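TrwC (Escherichia coli, PDB 4PCB) nicks plasmid DNA at its origin of transfer as the conjugative relaxase, this chain being the N-terminal relaxase domain that binds the oriT hairpin and single strand. Local coordinates at a contact of chain A with DNA. Coordinates in Å, arbitrary orientation; residue numbers count along the deposited sequence, not the author numbering.

The three contacts follow one DNA strand, chain B, across the relaxase domain. Contact 3, in the loop at residues 72-75, meets the paired nucleotides of a hairpin stem; contact 1, on strand 2-8, loop residues 78-79 and the start of strand 81-89, takes the next stretch of backbone and a thymine methyl. Between C-alpha centres, contacts 1 and 3 are about 11 Å apart, while contact 2, at residues 153-154 and helix 234-245, lies about 27 Å from contact 1 and about 37 Å from contact 3. The segment 72-81 thus joins two contacts on or beside the stem, with contact 2 the distant single-strand site.

Contact 1: a contact of chain A with DNA. Residues 6, 78-79, 81. With nucleotides of chain B.
Val6 and Arg81 meet the DNA from strands 2-8 and 81-89, and their mutual bonding makes the firm part of the contact. The guanidinium of Arg81 grips the carbonyl oxygen of Val6 side-on: NE donates to Val6 O at 2.6 Å and NH2 donates to the same O at 2.8 Å. Both nitrogens approach from one face of the peptide, NE from well above its plane, while the oxygen lies almost within the guanidinium plane. This fixes the rotation of the group and turns NH1 towards the phosphate of DC14. With the chain extended from CG to NE (chi3 -177°), NH1 makes a salt bridge to DC14 OP2 at 3.3 Å, weak as a hydrogen bond. The branched side chain of Val6 suits a thymine: CG2 lies 3.6 Å from the base methyl C7 of DT16.

The looser side lies in the loop. The backbone N of Lys79 gives a weak hydrogen bond to DC14 OP1 at 3.4 Å, while CB sits near the same oxygen and the long chain leads the amine away from the phosphate. Small Ser78 allows a close backbone approach, its CB 3.7 Å from DG13 O3'. The site probably steadies the DG13-DC14 backbone and so seats the oriT DNA on the relaxase domain.

Contact 2: a contact of chain A with DNA. Residues 153-154, 235, 239. With nucleotides of chain B.
Arg235 and Ser153 reach the phosphate of DG23 from different elements, helix 234-245 and a loop, and converge on its oxygen OP1. The arginine turns at chi2 (77°), which lays CG and CD along the nucleotide and brings NE, rather than the end of the guanidinium, to the phosphate. NE donates to DG23 OP1 at 2.6 Å in a bent salt-bridging hydrogen bond, the oxygen tilted 30° from the guanidinium plane. Ser153 comes in with its short hydroxyl: OG, standing opposite the backbone N (chi1 -179°), hydrogen-bonds to DG23 OP1 at 3.0 Å. OG also lies 3.4 Å from DT22 O3', a weak bond, and its one hydrogen can serve either oxygen, which suits a small polar residue.

One turn along the helix from Arg235, Ile239 lays CD1 over the face of the DT22 base, 3.9 Å above C6, while Arg235 CG packs 3.5 Å from the sugar carbon C3'. Charge therefore faces the phosphate and hydrocarbon faces the sugar and base. Putting a leucine at Arg235 would probably leave the DG23 phosphate without its charged partner and let the backbone shift between the helix and loop. Together the residues hold unpaired DT22 and DG23, likely guiding the single strand across the relaxase.

Contact 3: a contact of chain A with DNA. Residues 72-75. With nucleotides of chain B.
A loop of the relaxase domain, residues 72-75, presents its backbone to the minor groove of the oriT hairpin stem, and Ala73 is its point of insertion. The carbonyl oxygen of Ala73 accepts a short hydrogen bond from the exocyclic amine N2 of DG11 at 2.5 Å. The amine meets the oxygen almost head-on, at a C=O...N angle of 162°. Since this amine marks the sugar edge of guanine, the bond could let the loop sense a guanine here as well as the backbone. The methyl of Ala73 lies alongside the DG11 sugar, CB 3.6 Å from C1', and a residue this small lets the peptide sink into the groove.

Thr74 and Arg75 lie at the flanks. Thr74 OG1 sits beside its own backbone N (chi1 -53°), which directs the hydroxyl towards the DT12 sugar-phosphate, 3.5 Å from O3'. Threonine supplies a short polar group able to lie beside the sugar-phosphate. On the other arm of the hairpin, Arg75 offers its aliphatic chain: CG lies 3.7 Å from the ring oxygen O4' of DC5. The loop thus recognises paired DNA through the minor groove, and probably contributes to placing the hairpin on the relaxase.

Contact 1: a contact of chain A with DNA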
# COMPACT_ATOMS: atom_id res chain seq x y z
N VAL A 6 -1.44 10.29 -2.99
CA VAL A 6 -2.75 10.88 -3.12
C VAL A 6 -3.22 10.74 -4.58
O VAL A 6 -2.54 11.20 -5.49
CB VAL A 6 -2.67 12.34 -2.68
CG1 VAL A 6 -2.74 12.44 -1.16
CG2 VAL A 6 -1.34 12.92 -3.14
N SER A 78 -8.08 22.95 -10.59
CA SER A 78 -7.45 21.95 -9.76
C SER A 78 -7.75 20.53 -10.23
O SER A 78 -8.62 20.31 -11.07
CB SER A 78 -7.91 22.14 -8.32
OG SER A 78 -9.19 21.58 -8.14
N LYS A 79 -6.95 19.59 -9.74
CA LYS A 79 -7.14 18.14 -9.92
C LYS A 79 -8.13 17.53 -8.92
O LYS A 79 -8.00 17.70 -7.70
CB LYS A 79 -5.80 17.41 -9.82
CG LYS A 79 -4.81 17.69 -10.92
CD LYS A 79 -3.52 16.91 -10.69
CE LYS A 79 -2.47 17.26 -11.72
NZ LYS A 79 -2.82 16.76 -13.08
N ARG A 81 -9.06 14.83 -6.75
CA ARG A 81 -8.34 13.68 -6.20
C ARG A 81 -9.35 12.62 -5.74
O ARG A 81 -10.27 12.89 -4.97
CB ARG A 81 -7.34 14.12 -5.12
CG ARG A 81 -5.94 13.62 -5.47
CD ARG A 81 -4.69 14.28 -4.86
NE ARG A 81 -3.46 13.66 -5.40
CZ ARG A 81 -2.42 14.29 -5.96
NH1 ARG A 81 -2.39 15.61 -6.10
NH2 ARG A 81 -1.38 13.58 -6.38
P DG B 13 -10.82 17.95 -2.22
OP1 DG B 13 -11.03 16.56 -2.67
OP2 DG B 13 -10.63 18.24 -0.78
O5' DG B 13 -9.60 18.58 -3.03
C5' DG B 13 -9.44 18.31 -4.43
C4' DG B 13 -8.57 19.37 -5.06
O4' DG B 13 -8.87 20.66 -4.46
C3' DG B 13 -7.07 19.16 -4.87
O3' DG B 13 -6.35 19.67 -5.99
C2' DG B 13 -6.77 19.97 -3.62
C1' DG B 13 -7.76 21.13 -3.72
N9 DG B 13 -8.25 21.59 -2.43
C8 DG B 13 -8.72 20.82 -1.39
N7 DG B 13 -9.11 21.52 -0.36
C5 DG B 13 -8.88 22.83 -0.74
C6 DG B 13 -9.11 24.04 -0.03
O6 DG B 13 -9.57 24.19 1.11
N1 DG B 13 -8.75 25.15 -0.78
C2 DG B 13 -8.24 25.11 -2.05
N2 DG B 13 -7.95 26.29 -2.62
N3 DG B 13 -8.02 23.99 -2.72
C4 DG B 13 -8.36 22.90 -2.01
P DC B 14 -4.79 19.43 -6.11
OP1 DC B 14 -4.38 19.71 -7.50
OP2 DC B 14 -4.48 18.10 -5.51
O5' DC B 14 -4.18 20.56 -5.17
C5' DC B 14 -4.17 21.93 -5.59
C4' DC B 14 -3.46 22.79 -4.57
O4' DC B 14 -4.35 23.10 -3.48
C3' DC B 14 -2.21 22.16 -3.95
O3' DC B 14 -1.05 22.95 -4.24
C2' DC B 14 -2.49 22.16 -2.45
C1' DC B 14 -3.60 23.18 -2.29
N1 DC B 14 -4.51 22.93 -1.17
C2 DC B 14 -5.21 24.00 -0.61
O2 DC B 14 -5.05 25.13 -1.09
N3 DC B 14 -6.05 23.77 0.43
C4 DC B 14 -6.19 22.54 0.91
N4 DC B 14 -7.02 22.36 1.94
C5 DC B 14 -5.49 21.43 0.37
C6 DC B 14 -4.66 21.67 -0.66
P DT B 16 4.41 20.47 0.57
OP1 DT B 16 5.60 21.27 0.94
OP2 DT B 16 4.44 19.64 -0.66
O5' DT B 16 4.04 19.54 1.81
C5' DT B 16 3.42 20.10 2.98
C4' DT B 16 2.90 19.00 3.88
O4' DT B 16 1.55 18.64 3.49
C3' DT B 16 3.71 17.70 3.87
O3' DT B 16 3.83 17.20 5.20
C2' DT B 16 2.84 16.75 3.07
C1' DT B 16 1.45 17.23 3.45
N1 DT B 16 0.38 16.87 2.51
C2 DT B 16 -0.92 17.07 2.92
O2 DT B 16 -1.22 17.54 4.00
N3 DT B 16 -1.87 16.70 1.99
C4 DT B 16 -1.66 16.16 0.74
O4 DT B 16 -2.61 15.88 0.02
C5 DT B 16 -0.27 15.97 0.38
C7 DT B 16 0.06 15.40 -0.96
C6 DT B 16 0.66 16.33 1.28

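Contact 2: a contact of chain A with DNA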
# COMPACT_ATOMS: atom_id res chain seq x y z
N SER A 153 6.63 -7.31 -8.50
CA SER A 153 7.08 -5.95 -8.76
C SER A 153 7.43 -5.77 -10.23
O SER A 153 7.16 -6.65 -11.05
CB SER A 153 8.28 -5.59 -7.88
OG SER A 153 8.70 -4.26 -8.11
N ARG A 154 8.02 -4.63 -10.57
CA ARG A 154 8.34 -4.31 -11.95
C ARG A 154 9.30 -5.32 -12.58
O ARG A 154 9.15 -5.69 -13.74
CB ARG A 154 8.91 -2.89 -12.06
CG ARG A 154 9.65 -2.59 -13.35
CD ARG A 154 9.18 -1.30 -13.98
NE ARG A 154 8.12 -1.53 -14.95
CZ ARG A 154 7.38 -0.57 -15.50
NH1 ARG A 154 6.43 -0.88 -16.37
NH2 ARG A 154 7.59 0.70 -15.17
N ARG A 235 15.11 -4.93 -8.56
CA ARG A 235 14.51 -3.61 -8.70
C ARG A 235 15.26 -2.60 -7.84
O ARG A 235 15.21 -1.40 -8.10
CB ARG A 235 13.03 -3.65 -8.32
CG ARG A 235 12.29 -2.35 -8.62
CD ARG A 235 11.98 -2.22 -10.10
NE ARG A 235 11.28 -0.97 -10.39
CZ ARG A 235 11.89 0.19 -10.59
NH1 ARG A 235 13.21 0.27 -10.54
NH2 ARG A 235 11.18 1.28 -10.85
N ILE A 239 17.77 0.58 -8.90
CA ILE A 239 17.73 1.88 -8.23
C ILE A 239 19.12 2.30 -7.78
O ILE A 239 19.52 3.45 -7.98
CB ILE A 239 16.76 1.92 -6.98
CG1 ILE A 239 15.29 2.03 -7.40
CG2 ILE A 239 17.04 3.13 -6.13
CD1 ILE A 239 14.42 0.87 -7.12
P DT B 22 12.92 -4.74 -4.51
OP1 DT B 22 12.24 -5.77 -5.35
OP2 DT B 22 14.34 -4.41 -4.77
O5' DT B 22 12.06 -3.40 -4.56
C5' DT B 22 10.66 -3.44 -4.87
C4' DT B 22 10.05 -2.05 -4.84
O4' DT B 22 10.82 -1.19 -3.98
C3' DT B 22 9.99 -1.35 -6.21
O3' DT B 22 8.64 -1.23 -6.67
C2' DT B 22 10.59 0.02 -5.95
C1' DT B 22 10.62 0.14 -4.44
N1 DT B 22 11.71 0.99 -3.91
C2 DT B 22 11.47 2.34 -3.84
O2 DT B 22 10.42 2.85 -4.19
N3 DT B 22 12.51 3.08 -3.34
C4 DT B 22 13.74 2.61 -2.92
O4 DT B 22 14.58 3.40 -2.49
C5 DT B 22 13.92 1.18 -3.02
C7 DT B 22 15.22 0.58 -2.58
C6 DT B 22 12.91 0.45 -3.51
P DG B 23 8.36 -0.64 -8.12
OP1 DG B 23 9.11 -1.45 -9.10
OP2 DG B 23 8.58 0.83 -8.06
O5' DG B 23 6.80 -0.89 -8.33
C5' DG B 23 5.86 0.20 -8.31
C4' DG B 23 4.69 -0.15 -7.42
O4' DG B 23 5.19 -0.51 -6.11
C3' DG B 23 3.70 0.99 -7.18
O3' DG B 23 2.64 0.94 -8.13
C2' DG B 23 3.21 0.71 -5.77
C1' DG B 23 4.46 0.18 -5.10
N9 DG B 23 5.33 1.23 -4.56
C8 DG B 23 5.23 2.58 -4.80
N7 DG B 23 6.14 3.27 -4.18
C5 DG B 23 6.88 2.33 -3.48
C6 DG B 23 8.01 2.48 -2.63
O6 DG B 23 8.59 3.53 -2.31
N1 DG B 23 8.45 1.26 -2.14
C2 DG B 23 7.89 0.04 -2.43
N2 DG B 23 8.46 -1.02 -1.85
N3 DG B 23 6.84 -0.12 -3.22
C4 DG B 23 6.40 1.06 -3.71

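Contact 3: a contact of chain A with DNA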
# COMPACT_ATOMS: atom_id res chain seq x y z
N SER A 72 -18.48 18.33 -5.38
CA SER A 72 -19.07 19.25 -6.34
C SER A 72 -18.42 20.62 -6.22
O SER A 72 -18.27 21.34 -7.22
CB SER A 72 -20.59 19.35 -6.13
OG SER A 72 -20.93 19.82 -4.84
N ALA A 73 -18.04 20.96 -4.99
CA ALA A 73 -17.50 22.29 -4.69
C ALA A 73 -15.99 22.35 -4.92
O ALA A 73 -15.30 23.16 -4.32
CB ALA A 73 -17.82 22.67 -3.28
N THR A 74 -15.49 21.47 -5.78
CA THR A 74 -14.08 21.46 -6.15
C THR A 74 -13.82 22.48 -7.26
O THR A 74 -14.63 22.61 -8.19
CB THR A 74 -13.64 20.06 -6.64
OG1 THR A 74 -13.98 19.07 -5.66
CG2 THR A 74 -12.14 20.02 -6.88
N ARG A 75 -12.72 23.20 -7.17
CA ARG A 75 -12.34 24.18 -8.20
C ARG A 75 -11.77 23.52 -9.49
O ARG A 75 -11.00 22.55 -9.39
CB ARG A 75 -11.33 25.16 -7.61
CG ARG A 75 -11.97 26.14 -6.65
CD ARG A 75 -10.90 26.94 -5.95
NE ARG A 75 -9.70 27.04 -6.77
CZ ARG A 75 -8.71 27.88 -6.52
NH1 ARG A 75 -8.78 28.73 -5.50
NH2 ARG A 75 -7.65 27.89 -7.33
P DC B 5 -13.00 27.81 -10.70
OP1 DC B 5 -11.69 27.22 -11.04
OP2 DC B 5 -13.53 28.95 -11.50
O5' DC B 5 -14.09 26.65 -10.70
C5' DC B 5 -15.42 26.89 -10.22
C4' DC B 5 -15.81 25.88 -9.17
O4' DC B 5 -15.42 26.37 -7.87
C3' DC B 5 -17.30 25.61 -9.07
O3' DC B 5 -17.67 24.53 -9.93
C2' DC B 5 -17.48 25.20 -7.62
C1' DC B 5 -16.36 25.94 -6.89
N1 DC B 5 -16.81 27.12 -6.10
C2 DC B 5 -17.55 26.89 -4.93
O2 DC B 5 -17.79 25.72 -4.60
N3 DC B 5 -17.97 27.94 -4.20
C4 DC B 5 -17.68 29.18 -4.59
N4 DC B 5 -18.12 30.19 -3.84
C5 DC B 5 -16.94 29.45 -5.78
C6 DC B 5 -16.53 28.40 -6.50
P DG B 10 -22.90 28.51 5.87
OP1 DG B 10 -24.02 28.25 6.81
OP2 DG B 10 -21.68 29.19 6.36
O5' DG B 10 -22.48 27.14 5.17
C5' DG B 10 -23.48 26.21 4.72
C4' DG B 10 -22.91 25.31 3.65
O4' DG B 10 -22.78 26.04 2.41
C3' DG B 10 -21.53 24.73 3.96
O3' DG B 10 -21.48 23.34 3.62
C2' DG B 10 -20.60 25.51 3.05
C1' DG B 10 -21.49 25.83 1.87
N9 DG B 10 -21.11 27.03 1.14
C8 DG B 10 -21.33 28.33 1.51
N7 DG B 10 -20.87 29.20 0.65
C5 DG B 10 -20.30 28.42 -0.35
C6 DG B 10 -19.64 28.80 -1.54
O6 DG B 10 -19.41 29.94 -1.97
N1 DG B 10 -19.22 27.69 -2.27
C2 DG B 10 -19.41 26.39 -1.90
N2 DG B 10 -18.93 25.46 -2.74
N3 DG B 10 -20.02 26.02 -0.78
C4 DG B 10 -20.44 27.08 -0.06
P DG B 11 -20.40 22.39 4.30
OP1 DG B 11 -21.12 21.43 5.17
OP2 DG B 11 -19.33 23.24 4.87
O5' DG B 11 -19.80 21.59 3.06
C5' DG B 11 -20.10 21.99 1.71
C4' DG B 11 -19.07 21.46 0.74
O4' DG B 11 -18.56 22.55 -0.06
C3' DG B 11 -17.84 20.81 1.37
O3' DG B 11 -17.32 19.84 0.47
C2' DG B 11 -16.87 21.97 1.48
C1' DG B 11 -17.18 22.76 0.22
N9 DG B 11 -16.96 24.20 0.34
C8 DG B 11 -17.43 25.03 1.33
N7 DG B 11 -17.08 26.27 1.17
C5 DG B 11 -16.34 26.27 -0.01
C6 DG B 11 -15.70 27.33 -0.70
O6 DG B 11 -15.65 28.53 -0.40
N1 DG B 11 -15.06 26.88 -1.85
C2 DG B 11 -15.04 25.58 -2.29
N2 DG B 11 -14.37 25.34 -3.42
N3 DG B 11 -15.64 24.58 -1.65
C4 DG B 11 -16.26 24.99 -0.53
P DT B 12 -16.13 18.89 0.92
OP1 DT B 12 -16.51 17.49 0.60
OP2 DT B 12 -15.77 19.25 2.31
O5' DT B 12 -14.95 19.31 -0.05
C5' DT B 12 -15.05 19.11 -1.47
C4' DT B 12 -14.10 20.02 -2.21
O4' DT B 12 -14.36 21.39 -1.88
C3' DT B 12 -12.63 19.82 -1.88
O3' DT B 12 -12.06 18.82 -2.72
C2' DT B 12 -12.02 21.18 -2.19
C1' DT B 12 -13.19 22.16 -2.10
N1 DT B 12 -13.07 23.15 -1.01
C2 DT B 12 -12.46 24.34 -1.29
O2 DT B 12 -12.01 24.63 -2.39
N3 DT B 12 -12.39 25.21 -0.23
C4 DT B 12 -12.86 25.00 1.05
O4 DT B 12 -12.73 25.87 1.91
C5 DT B 12 -13.49 23.72 1.27
C7 DT B 12 -14.04 23.40 2.63
C6 DT B 12 -13.57 22.87 0.24